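Long-range contacts in NOVP (Streptomyces caeruleus, PDB 2WK1), which transfers a methyl group from S-adenosyl-L-methionine to the 4-hydroxyl of the noviose sugar in the penultimate step of novobiocin biosynthesis: residues S222-L227 and V255-A260; V115-A120 and E174-R179; V98-G103 and G237-V242. All coordinates share one frame; numbering follows the deposited sequence.

Overall arrangement
Following the chain from the N terminus, helix 87-103 supplies the first half of interaction 3, whose partner, strand 238-242, comes more than 130 residues later. Inside that long loop lies the whole of interaction 2, where the turn after strand 109-113 meets helix 174-183. Interaction 1 opens at helix 220-230, before interaction 3 has closed, and ends on helix 249-261, so the two cross; they also touch, through Val255 and Val242. Interactions 1 and 2 both reach S-adenosyl-L-homocysteine, although their centres are about 25 Å apart. Interaction 3 ties a helix to the central sheet, interaction 1 joins two helices beside it, and interaction 2 sets a helix against the ligand-binding loop.

Interaction 1 (S222-L227 and V255-A260). With SAH (S-adenosyl-L-homocysteine), chain B; EDO (1,2-ethanediol), chain F.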
loop_
_atom_site.group_PDB
_atom_site.type_symbol
_atom_site.label_atom_id
_atom_site.label_comp_id
_atom_site.label_asym_id
_atom_site.label_seq_id
_atom_site.Cartn_x
_atom_site.Cartn_y
_atom_site.Cartn_z
ATOM N N SER A 222 -3.394 25.277 -19.696
ATOM C CA SER A 222 -2.548 24.144 -19.427
ATOM C C SER A 222 -2.815 23.031 -20.412
ATOM O O SER A 222 -1.883 22.402 -20.920
ATOM C CB SER A 222 -2.753 23.651 -18.007
ATOM O OG SER A 222 -2.483 24.675 -17.052
ATOM N N THR A 223 -4.092 22.777 -20.685
ATOM C CA THR A 223 -4.485 21.704 -21.587
ATOM C C THR A 223 -4.094 22.019 -23.023
ATOM O O THR A 223 -3.574 21.174 -23.709
ATOM C CB THR A 223 -6.007 21.443 -21.466
ATOM O OG1 THR A 223 -6.330 21.181 -20.099
ATOM C CG2 THR A 223 -6.464 20.294 -22.316
ATOM N N TRP A 224 -4.329 23.243 -23.448
ATOM C CA TRP A 224 -3.954 23.664 -24.791
ATOM C C TRP A 224 -2.448 23.552 -24.989
ATOM O O TRP A 224 -1.976 23.046 -26.009
ATOM C CB TRP A 224 -4.443 25.108 -25.048
ATOM C CG TRP A 224 -4.158 25.514 -26.450
ATOM C CD1 TRP A 224 -3.080 26.210 -26.887
ATOM C CD2 TRP A 224 -4.922 25.169 -27.615
ATOM N NE1 TRP A 224 -3.137 26.348 -28.253
ATOM C CE2 TRP A 224 -4.258 25.716 -28.723
ATOM C CE3 TRP A 224 -6.109 24.470 -27.824
ATOM C CZ2 TRP A 224 -4.742 25.563 -30.031
ATOM C CZ3 TRP A 224 -6.588 24.329 -29.126
ATOM C CH2 TRP A 224 -5.905 24.872 -30.204
ATOM N N ASP A 225 -1.686 24.024 -24.011
ATOM C CA ASP A 225 -0.214 23.966 -24.137
ATOM C C ASP A 225 0.312 22.521 -24.137
ATOM O O ASP A 225 1.282 22.185 -24.824
ATOM C CB ASP A 225 0.448 24.774 -23.036
ATOM C CG ASP A 225 0.226 26.288 -23.206
ATOM O OD1 ASP A 225 -0.183 26.730 -24.308
ATOM O OD2 ASP A 225 0.448 27.007 -22.216
ATOM N N THR A 226 -0.375 21.639 -23.428
ATOM C CA THR A 226 -0.001 20.248 -23.441
ATOM C C THR A 226 -0.276 19.625 -24.800
ATOM O O THR A 226 0.589 18.963 -25.389
ATOM C CB THR A 226 -0.733 19.472 -22.343
ATOM O OG1 THR A 226 -0.341 19.963 -21.045
ATOM C CG2 THR A 226 -0.397 18.011 -22.437
ATOM N N LEU A 227 -1.502 19.796 -25.300
ATOM C CA LEU A 227 -1.823 19.198 -26.590
ATOM C C LEU A 227 -0.938 19.752 -27.723
ATOM O O LEU A 227 -0.447 19.010 -28.573
ATOM C CB LEU A 227 -3.287 19.382 -26.952
ATOM C CG LEU A 227 -4.256 18.526 -26.143
ATOM C CD1 LEU A 227 -5.686 19.097 -26.277
ATOM C CD2 LEU A 227 -4.160 17.076 -26.594
ATOM N N VAL A 255 -9.837 20.728 -25.279
ATOM C CA VAL A 255 -9.764 19.436 -25.962
ATOM C C VAL A 255 -10.588 19.449 -27.231
ATOM O O VAL A 255 -10.131 19.014 -28.319
ATOM C CB VAL A 255 -10.210 18.292 -25.004
ATOM C CG1 VAL A 255 -10.409 16.973 -25.762
ATOM C CG2 VAL A 255 -9.214 18.162 -23.852
ATOM N N ASP A 256 -11.803 19.995 -27.130
ATOM C CA ASP A 256 -12.658 20.001 -28.315
ATOM C C ASP A 256 -12.111 20.916 -29.397
ATOM O O ASP A 256 -12.159 20.582 -30.584
ATOM C CB ASP A 256 -14.083 20.421 -27.952
ATOM C CG ASP A 256 -14.846 19.366 -27.163
ATOM O OD1 ASP A 256 -14.362 18.226 -26.975
ATOM O OD2 ASP A 256 -15.982 19.684 -26.737
ATOM N N GLU A 257 -11.574 22.062 -29.000
ATOM C CA GLU A 257 -11.014 22.969 -29.997
ATOM C C GLU A 257 -9.790 22.394 -30.694
ATOM O O GLU A 257 -9.642 22.508 -31.906
ATOM C CB GLU A 257 -10.449 24.461 -29.163
ATOM C CG GLU A 257 -9.939 25.462 -30.145
ATOM C CD GLU A 257 -9.412 26.515 -29.393
ATOM O OE1 GLU A 257 -9.567 26.664 -28.278
ATOM O OE2 GLU A 257 -8.644 27.376 -30.045
ATOM N N TYR A 258 -8.921 21.753 -29.934
ATOM C CA TYR A 258 -7.736 21.159 -30.527
ATOM C C TYR A 258 -8.109 20.043 -31.497
ATOM O O TYR A 258 -7.602 19.980 -32.626
ATOM C CB TYR A 258 -6.803 20.605 -29.435
ATOM C CG TYR A 258 -5.476 20.127 -29.983
ATOM C CD1 TYR A 258 -4.434 21.014 -30.209
ATOM C CD2 TYR A 258 -5.280 18.798 -30.351
ATOM C CE1 TYR A 258 -3.244 20.577 -30.749
ATOM C CE2 TYR A 258 -4.078 18.356 -30.889
ATOM C CZ TYR A 258 -3.076 19.258 -31.107
ATOM O OH TYR A 258 -1.886 18.842 -31.649
ATOM N N ARG A 259 -9.041 19.185 -31.076
ATOM C CA ARG A 259 -9.486 18.091 -31.926
ATOM C C ARG A 259 -10.156 18.593 -33.216
ATOM O O ARG A 259 -9.934 18.030 -34.287
ATOM C CB ARG A 259 -10.412 17.143 -31.165
ATOM C CG ARG A 259 -9.637 16.298 -30.125
ATOM C CD ARG A 259 -10.557 15.688 -29.101
ATOM N NE ARG A 259 -11.637 14.910 -29.707
ATOM C CZ ARG A 259 -11.531 13.666 -30.156
ATOM N NH1 ARG A 259 -10.393 12.997 -30.054
ATOM N NH2 ARG A 259 -12.568 13.089 -30.728
ATOM N N ALA A 260 -10.955 19.648 -33.102
ATOM C CA ALA A 260 -11.613 20.239 -34.273
ATOM C C ALA A 260 -10.579 20.862 -35.193
ATOM O O ALA A 260 -10.616 20.642 -36.425
ATOM C CB ALA A 260 -12.664 21.265 -33.837
HETATM N N SAH B . -2.624 13.790 -11.727
HETATM C CA SAH B . -2.626 14.171 -10.273
HETATM C CB SAH B . -3.512 15.398 -10.054
HETATM C CG SAH B . -3.000 16.656 -10.742
HETATM S SD SAH B . -3.543 18.143 -9.889
HETATM C C SAH B . -2.971 12.985 -9.416
HETATM O O SAH B . -3.417 13.154 -8.275
HETATM O OXT SAH B . -2.714 11.861 -9.826
HETATM C "C5'" SAH B . -3.110 19.417 -11.088
HETATM C "C4'" SAH B . -1.582 19.593 -11.236
HETATM O "O4'" SAH B . -1.332 20.366 -12.436
HETATM C "C3'" SAH B . -0.896 20.305 -10.070
HETATM O "O3'" SAH B . 0.182 19.525 -9.522
HETATM C "C2'" SAH B . -0.402 21.620 -10.712
HETATM O "O2'" SAH B . 0.814 22.138 -10.172
HETATM C "C1'" SAH B . -0.227 21.243 -12.188
HETATM N N9 SAH B . -0.365 22.314 -13.177
HETATM C C8 SAH B . -1.544 22.796 -13.648
HETATM N N7 SAH B . -1.331 23.684 -14.649
HETATM C C5 SAH B . 0.011 23.745 -14.831
HETATM C C6 SAH B . 0.890 24.430 -15.745
HETATM N N6 SAH B . 0.395 25.259 -16.648
HETATM N N1 SAH B . 2.205 24.202 -15.648
HETATM C C2 SAH B . 2.715 23.328 -14.760
HETATM N N3 SAH B . 1.979 22.650 -13.872
HETATM C C4 SAH B . 0.641 22.821 -13.906
HETATM C C1 EDO F . -6.286 18.104 -19.148
HETATM O O1 EDO F . -5.165 18.992 -18.779
HETATM C C2 EDO F . -7.628 18.380 -18.441
HETATM O O2 EDO F . -7.836 17.420 -17.377
#
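Tyr258 turns its ring edge toward the face of the six-membered ring of Trp224, a T-shaped pair with centroids 5.7 Å apart and planes at 75°. Leu227 covers a face of the tyrosine ring: its CB sits almost centrally over it, 3.7 Å from the centroid, in a CH-pi contact, while CD1 packs on Tyr258 CB. In one of its two conformers Glu257 crosses the end of the indole, its CD 3.6 Å from Trp224 CZ3. Trp224 reaches this far because its CG stands anti to the backbone N (chi1 -176°), which carries the indole out toward the neighbouring helix. Nearer the N-terminal end of the contact, Thr223 CG2 meets Val255 CG2 at 3.8 Å.

The polar groups have partners beyond this interface. In that same conformer Glu257 OE1 hydrogen-bonds to Tyr220 OH, while Thr223 OG1 is bonded to Leu219 O and receives a bond from a 1,2-ethanediol molecule, probably left from crystallisation. The segments 222-227 and 255-260 run roughly parallel, their axes 30° apart, and Met215 of strand 210-215 supports Thr223 and Leu227 from the sheet. At the start of the first segment Ser222 OG lies 2.8 Å from N7 of S-adenosyl-L-homocysteine. Two donors, Thr226 N and OG1, reach Ser222 O from opposite faces of its plane.

Helix-to-helix cohesion is therefore chiefly aromatic and aliphatic, while on helix 220-230 Ser222, which does not touch the other helix, gives its hydroxyl hydrogen to adenine N7 of the bound product.

Interaction 2 (V115-A120 and E174-R179); sequences VWRGGA and EEEVRR. With SAH (S-adenosyl-L-homocysteine), chain B.
Val177 presses its two methyls against the backbone of the turn formed by Val115 to Gly118, and this is the tight part of the contact. CG2 comes 3.2 Å from Trp116 O, and CG1 rests 4.1 Å from Gly118 CA, so the isopropyl fork straddles successive parts of the turn. A type II' turn closed by Gly118 N to Val115 O at 2.8 Å presents this backbone, and Gly118 occupies the N-cap position of helix 119-130. Phe193 of strand 191-195 also packs against Val177.

Looser and wetter is the side where Arg117 faces Glu176. Arg117 NE and Glu176 OE2 are 4.4 Å apart, with the oxygen well out of the guanidinium plane, so only their charges attract directly. A water joins them, accepting from NE and donating to OE2 at 2.7 Å. The guanidinium is also held by the carbonyls of Pro79, Ala80 and Ala82, and one of its faces lies over Trp116 CH2, with Arg117 CG above the centre of the indole.

Across the turn from Val177, Trp116 N donates to O3' of S-adenosyl-L-homocysteine at 3.1 Å, and Trp116 CB packs on the ligand's CB. A glycine-containing loop joining the first strand to the following helix beside the cofactor is characteristic of Rossmann-like class I methyltransferases.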
loop_
_atom_site.group_PDB
_atom_site.type_symbol
_atom_site.label_atom_id
_atom_site.label_comp_id
_atom_site.label_asym_id
_atom_site.label_seq_id
_atom_site.Cartn_x
_atom_site.Cartn_y
_atom_site.Cartn_z
ATOM N N VAL A 115 0.810 16.470 -11.900
ATOM C CA VAL A 115 1.084 15.246 -11.159
ATOM C C VAL A 115 0.731 15.272 -9.667
ATOM O O VAL A 115 0.672 14.220 -9.046
ATOM C CB VAL A 115 2.555 14.825 -11.337
ATOM C CG1 VAL A 115 2.941 14.877 -12.825
ATOM C CG2 VAL A 115 3.507 15.637 -10.446
ATOM N N TRP A 116 0.557 16.458 -9.089
ATOM C CA TRP A 116 0.263 16.589 -7.650
ATOM C C TRP A 116 1.280 15.783 -6.833
ATOM O O TRP A 116 2.483 16.042 -6.967
ATOM C CB TRP A 116 -1.199 16.212 -7.358
ATOM C CG TRP A 116 -1.675 16.579 -6.008
ATOM C CD1 TRP A 116 -1.583 17.808 -5.427
ATOM C CD2 TRP A 116 -2.445 15.766 -5.104
ATOM N NE1 TRP A 116 -2.203 17.809 -4.203
ATOM C CE2 TRP A 116 -2.739 16.571 -3.970
ATOM C CE3 TRP A 116 -2.874 14.431 -5.113
ATOM C CZ2 TRP A 116 -3.472 16.090 -2.893
ATOM C CZ3 TRP A 116 -3.620 13.970 -4.042
ATOM C CH2 TRP A 116 -3.899 14.792 -2.944
ATOM N N ARG A 117 0.845 14.854 -5.978
ATOM C CA ARG A 117 1.768 14.072 -5.162
ATOM C C ARG A 117 2.516 12.980 -5.922
ATOM O O ARG A 117 3.421 12.353 -5.372
ATOM C CB ARG A 117 1.038 13.480 -3.965
ATOM C CG ARG A 117 0.522 14.544 -2.980
ATOM C CD ARG A 117 -0.366 13.893 -1.936
ATOM N NE ARG A 117 -0.786 14.857 -0.923
ATOM C CZ ARG A 117 -1.834 14.686 -0.123
ATOM N NH1 ARG A 117 -2.543 13.590 -0.172
ATOM N NH2 ARG A 117 -2.180 15.631 0.732
ATOM N N GLY A 118 2.151 12.773 -7.188
ATOM C CA GLY A 118 2.882 11.895 -8.072
ATOM C C GLY A 118 2.324 10.522 -8.306
ATOM O O GLY A 118 2.902 9.758 -9.075
ATOM N N GLY A 119 1.186 10.198 -7.701
ATOM C CA GLY A 119 0.705 8.828 -7.731
ATOM C C GLY A 119 0.413 8.226 -9.089
ATOM O O GLY A 119 0.649 7.037 -9.300
ATOM N N ALA A 120 -0.138 9.003 -10.010
ATOM C CA ALA A 120 -0.404 8.468 -11.361
ATOM C C ALA A 120 0.898 8.106 -12.076
ATOM O O ALA A 120 0.988 7.074 -12.756
ATOM C CB ALA A 120 -1.211 9.467 -12.189
ATOM N N GLU A 174 8.841 19.202 -5.780
ATOM C CA GLU A 174 9.517 18.102 -6.431
ATOM C C GLU A 174 10.188 17.183 -5.413
ATOM O O GLU A 174 10.239 15.976 -5.605
ATOM C CB GLU A 174 10.513 18.615 -7.467
ATOM C CG GLU A 174 11.040 17.524 -8.340
ATOM C CD GLU A 174 12.003 18.005 -9.409
ATOM O OE1 GLU A 174 12.023 19.209 -9.743
ATOM O OE2 GLU A 174 12.748 17.150 -9.893
ATOM N N GLU A 175 10.699 17.746 -4.314
ATOM C CA GLU A 175 11.304 16.911 -3.300
ATOM C C GLU A 175 10.285 15.915 -2.721
ATOM O O GLU A 175 10.608 14.738 -2.494
ATOM C CB GLU A 175 11.927 17.793 -2.217
ATOM C CG GLU A 175 13.111 17.149 -1.641
ATOM C CD GLU A 175 12.693 16.417 -0.507
ATOM O OE1 GLU A 175 11.811 16.952 0.184
ATOM O OE2 GLU A 175 13.169 15.287 -0.321
ATOM N N GLU A 176 9.072 16.385 -2.464
ATOM C CA GLU A 176 8.016 15.522 -1.964
ATOM C C GLU A 176 7.632 14.437 -2.970
ATOM O O GLU A 176 7.500 13.270 -2.604
ATOM C CB GLU A 176 6.805 16.358 -1.554
ATOM C CG GLU A 176 5.665 15.502 -0.957
ATOM C CD GLU A 176 4.575 16.305 -0.278
ATOM O OE1 GLU A 176 4.809 17.449 0.144
ATOM O OE2 GLU A 176 3.450 15.779 -0.189
ATOM N N VAL A 177 7.516 14.808 -4.240
ATOM C CA VAL A 177 7.207 13.817 -5.276
ATOM C C VAL A 177 8.314 12.773 -5.397
ATOM O O VAL A 177 8.053 11.581 -5.481
ATOM C CB VAL A 177 6.864 14.488 -6.608
ATOM C CG1 VAL A 177 6.676 13.440 -7.716
ATOM C CG2 VAL A 177 5.629 15.399 -6.471
ATOM N N ARG A 178 9.570 13.234 -5.416
ATOM C CA ARG A 178 10.686 12.311 -5.436
ATOM C C ARG A 178 10.680 11.340 -4.246
ATOM O O ARG A 178 10.950 10.146 -4.406
ATOM C CB ARG A 178 12.012 13.063 -5.518
ATOM C CG ARG A 178 12.261 13.652 -6.883
ATOM C CD ARG A 178 13.501 14.555 -6.862
ATOM N NE ARG A 178 13.794 14.942 -8.220
ATOM C CZ ARG A 178 14.545 14.252 -9.055
ATOM N NH1 ARG A 178 15.159 13.162 -8.644
ATOM N NH2 ARG A 178 14.711 14.709 -10.287
ATOM N N ARG A 179 10.435 11.881 -3.058
ATOM C CA ARG A 179 10.350 11.046 -1.884
ATOM C C ARG A 179 9.243 10.000 -2.040
ATOM O O ARG A 179 9.412 8.849 -1.652
ATOM C CB ARG A 179 10.112 11.884 -0.618
ATOM C CG ARG A 179 10.088 11.080 0.665
HETATM N N SAH B . -2.624 13.790 -11.727
HETATM C CA SAH B . -2.626 14.171 -10.273
HETATM C CB SAH B . -3.512 15.398 -10.054
HETATM C CG SAH B . -3.000 16.656 -10.742
HETATM S SD SAH B . -3.543 18.143 -9.889
HETATM C C SAH B . -2.971 12.985 -9.416
HETATM O O SAH B . -3.417 13.154 -8.275
HETATM O OXT SAH B . -2.714 11.861 -9.826
HETATM C "C5'" SAH B . -3.110 19.417 -11.088
HETATM C "C4'" SAH B . -1.582 19.593 -11.236
HETATM O "O4'" SAH B . -1.332 20.366 -12.436
HETATM C "C3'" SAH B . -0.896 20.305 -10.070
HETATM O "O3'" SAH B . 0.182 19.525 -9.522
HETATM C "C2'" SAH B . -0.402 21.620 -10.712
HETATM O "O2'" SAH B . 0.814 22.138 -10.172
HETATM C "C1'" SAH B . -0.227 21.243 -12.188
HETATM N N9 SAH B . -0.365 22.314 -13.177
HETATM C C8 SAH B . -1.544 22.796 -13.648
HETATM N N7 SAH B . -1.331 23.684 -14.649
HETATM C C5 SAH B . 0.011 23.745 -14.831
HETATM C C6 SAH B . 0.890 24.430 -15.745
HETATM N N6 SAH B . 0.395 25.259 -16.648
HETATM N N1 SAH B . 2.205 24.202 -15.648
HETATM C C2 SAH B . 2.715 23.328 -14.760
HETATM N N3 SAH B . 1.979 22.650 -13.872
HETATM C C4 SAH B . 0.641 22.821 -13.906
HETATM O O HOH W 1 1.026 16.961 -0.006
#

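Interaction 3 (V98-G103 and G237-V242); sequences VEDVIG and GGYVIV
Asp100 and Val101, near the end of helix 87-103, meet Tyr239 of strand 238-242, joining a flanking helix to the central sheet of the Rossmann-like methyltransferase fold. Helix and strand segments run nearly antiparallel, at 167°, with their axes 8.8 Å apart at closest approach. Strand 238-242 lies between strand 210-215, parallel to it, and the antiparallel strand 276-279.

Hydrogen bonding comes first. Tyr239 OH donates to Asp100 OD2 over a short 2.5 Å, meeting the oxygen from above the carboxylate plane rather than within it. The two side chains cross at about a right angle, and their planes are 67° apart. A chi1 of -170° extends Asp100 away from its own N and toward the phenol. OD2 has a second donor in a water that also donates to Gly237 O, at 2.9 Å, so the same aspartate oxygen is linked to the chain corner at Gly237. Gly237 O is further bonded to Gln279 NE2 of the adjoining strand.

Val101 carries the apolar contact. Its CG1 lies at the edge of the tyrosine ring, in the ring plane, 3.7 Å from CD2, and the two side chains run past each other in opposite directions. CG1 also approaches Gly238 CA, while Ala211 of strand 210-215 packs on the same valine.

Both groups thus meet the rim of one ring: Asp100 OD2 takes the hydroxyl, and next to it Val101 CG1 lies alongside the ring edge, 3.8 Å from Tyr239 CE2.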
loop_
_atom_site.group_PDB
_atom_site.type_symbol
_atom_site.label_atom_id
_atom_site.label_comp_id
_atom_site.label_asym_id
_atom_site.label_seq_id
_atom_site.Cartn_x
_atom_site.Cartn_y
_atom_site.Cartn_z
ATOM N N VAL A 98 -1.518 1.605 -20.507
ATOM C CA VAL A 98 -0.090 1.305 -20.513
ATOM C C VAL A 98 0.135 -0.177 -20.834
ATOM O O VAL A 98 1.020 -0.506 -21.635
ATOM C CB VAL A 98 0.604 1.694 -19.192
ATOM C CG1 VAL A 98 2.079 1.275 -19.205
ATOM C CG2 VAL A 98 0.491 3.208 -18.953
ATOM N N GLU A 99 -0.656 -1.070 -20.241
ATOM C CA GLU A 99 -0.492 -2.494 -20.606
ATOM C C GLU A 99 -0.786 -2.738 -22.081
ATOM O O GLU A 99 -0.158 -3.609 -22.689
ATOM C CB GLU A 99 -1.283 -3.420 -19.689
ATOM C CG GLU A 99 -0.705 -3.412 -18.277
ATOM C CD GLU A 99 -1.309 -4.410 -17.339
ATOM O OE1 GLU A 99 -2.513 -4.706 -17.452
ATOM O OE2 GLU A 99 -0.564 -4.906 -16.485
ATOM N N ASP A 100 -1.740 -2.011 -22.659
ATOM C CA ASP A 100 -2.061 -2.210 -24.083
ATOM C C ASP A 100 -0.907 -1.741 -24.971
ATOM O O ASP A 100 -0.542 -2.413 -25.946
ATOM C CB ASP A 100 -3.354 -1.487 -24.479
ATOM C CG ASP A 100 -3.817 -1.874 -25.868
ATOM O OD1 ASP A 100 -4.123 -3.074 -26.061
ATOM O OD2 ASP A 100 -3.880 -0.997 -26.743
ATOM N N VAL A 101 -0.287 -0.601 -24.649
ATOM C CA VAL A 101 0.849 -0.134 -25.453
ATOM C C VAL A 101 2.048 -1.078 -25.323
ATOM O O VAL A 101 2.776 -1.317 -26.299
ATOM C CB VAL A 101 1.235 1.360 -25.237
ATOM C CG1 VAL A 101 0.063 2.269 -25.536
ATOM C CG2 VAL A 101 1.819 1.640 -23.897
ATOM N N ILE A 102 2.238 -1.647 -24.139
ATOM C CA ILE A 102 3.308 -2.632 -23.944
ATOM C C ILE A 102 2.973 -3.886 -24.737
ATOM O O ILE A 102 3.823 -4.402 -25.448
ATOM C CB ILE A 102 3.491 -3.019 -22.459
ATOM C CG1 ILE A 102 4.012 -1.818 -21.665
ATOM C CG2 ILE A 102 4.433 -4.256 -22.345
ATOM C CD1 ILE A 102 3.938 -1.989 -20.151
ATOM N N GLY A 103 1.750 -4.390 -24.613
ATOM C CA GLY A 103 1.378 -5.642 -25.289
ATOM C C GLY A 103 1.368 -5.560 -26.803
ATOM O O GLY A 103 1.596 -6.564 -27.484
ATOM N N GLY A 237 -1.535 4.180 -32.302
ATOM C CA GLY A 237 -1.771 3.127 -31.333
ATOM C C GLY A 237 -1.672 3.606 -29.899
ATOM O O GLY A 237 -2.060 2.883 -29.004
ATOM N N GLY A 238 -1.134 4.810 -29.709
ATOM C CA GLY A 238 -0.990 5.386 -28.376
ATOM C C GLY A 238 -2.260 6.055 -27.916
ATOM O O GLY A 238 -3.247 6.134 -28.644
ATOM N N TYR A 239 -2.239 6.494 -26.671
ATOM C CA TYR A 239 -3.407 7.019 -25.997
ATOM C C TYR A 239 -3.202 8.403 -25.450
ATOM O O TYR A 239 -2.119 8.721 -24.958
ATOM C CB TYR A 239 -3.782 6.103 -24.827
ATOM C CG TYR A 239 -4.242 4.729 -25.233
ATOM C CD1 TYR A 239 -5.565 4.479 -25.559
ATOM C CD2 TYR A 239 -3.366 3.665 -25.286
ATOM C CE1 TYR A 239 -5.973 3.202 -25.947
ATOM C CE2 TYR A 239 -3.767 2.406 -25.682
ATOM C CZ TYR A 239 -5.079 2.167 -25.979
ATOM O OH TYR A 239 -5.531 0.904 -26.369
ATOM N N VAL A 240 -4.257 9.201 -25.516
ATOM C CA VAL A 240 -4.363 10.477 -24.829
ATOM C C VAL A 240 -5.464 10.376 -23.814
ATOM O O VAL A 240 -6.603 10.035 -24.152
ATOM C CB VAL A 240 -4.641 11.633 -25.780
ATOM C CG1 VAL A 240 -4.750 12.949 -25.009
ATOM C CG2 VAL A 240 -3.579 11.684 -26.899
ATOM N N ILE A 241 -5.124 10.624 -22.560
ATOM C CA ILE A 241 -6.069 10.560 -21.448
ATOM C C ILE A 241 -6.330 11.993 -20.943
ATOM O O ILE A 241 -5.378 12.716 -20.679
ATOM C CB ILE A 241 -5.539 9.687 -20.296
ATOM C CG1 ILE A 241 -5.267 8.237 -20.740
ATOM C CG2 ILE A 241 -6.461 9.780 -19.090
ATOM C CD1 ILE A 241 -4.387 7.456 -19.798
ATOM N N VAL A 242 -7.593 12.362 -20.805
ATOM C CA VAL A 242 -8.000 13.676 -20.317
ATOM C C VAL A 242 -8.665 13.450 -18.968
ATOM O O VAL A 242 -9.776 12.891 -18.891
ATOM C CB VAL A 242 -9.007 14.347 -21.272
ATOM C CG1 VAL A 242 -9.320 15.716 -20.797
ATOM C CG2 VAL A 242 -8.500 14.333 -22.727
HETATM O O HOH W 2 -2.004 0.032 -28.410
#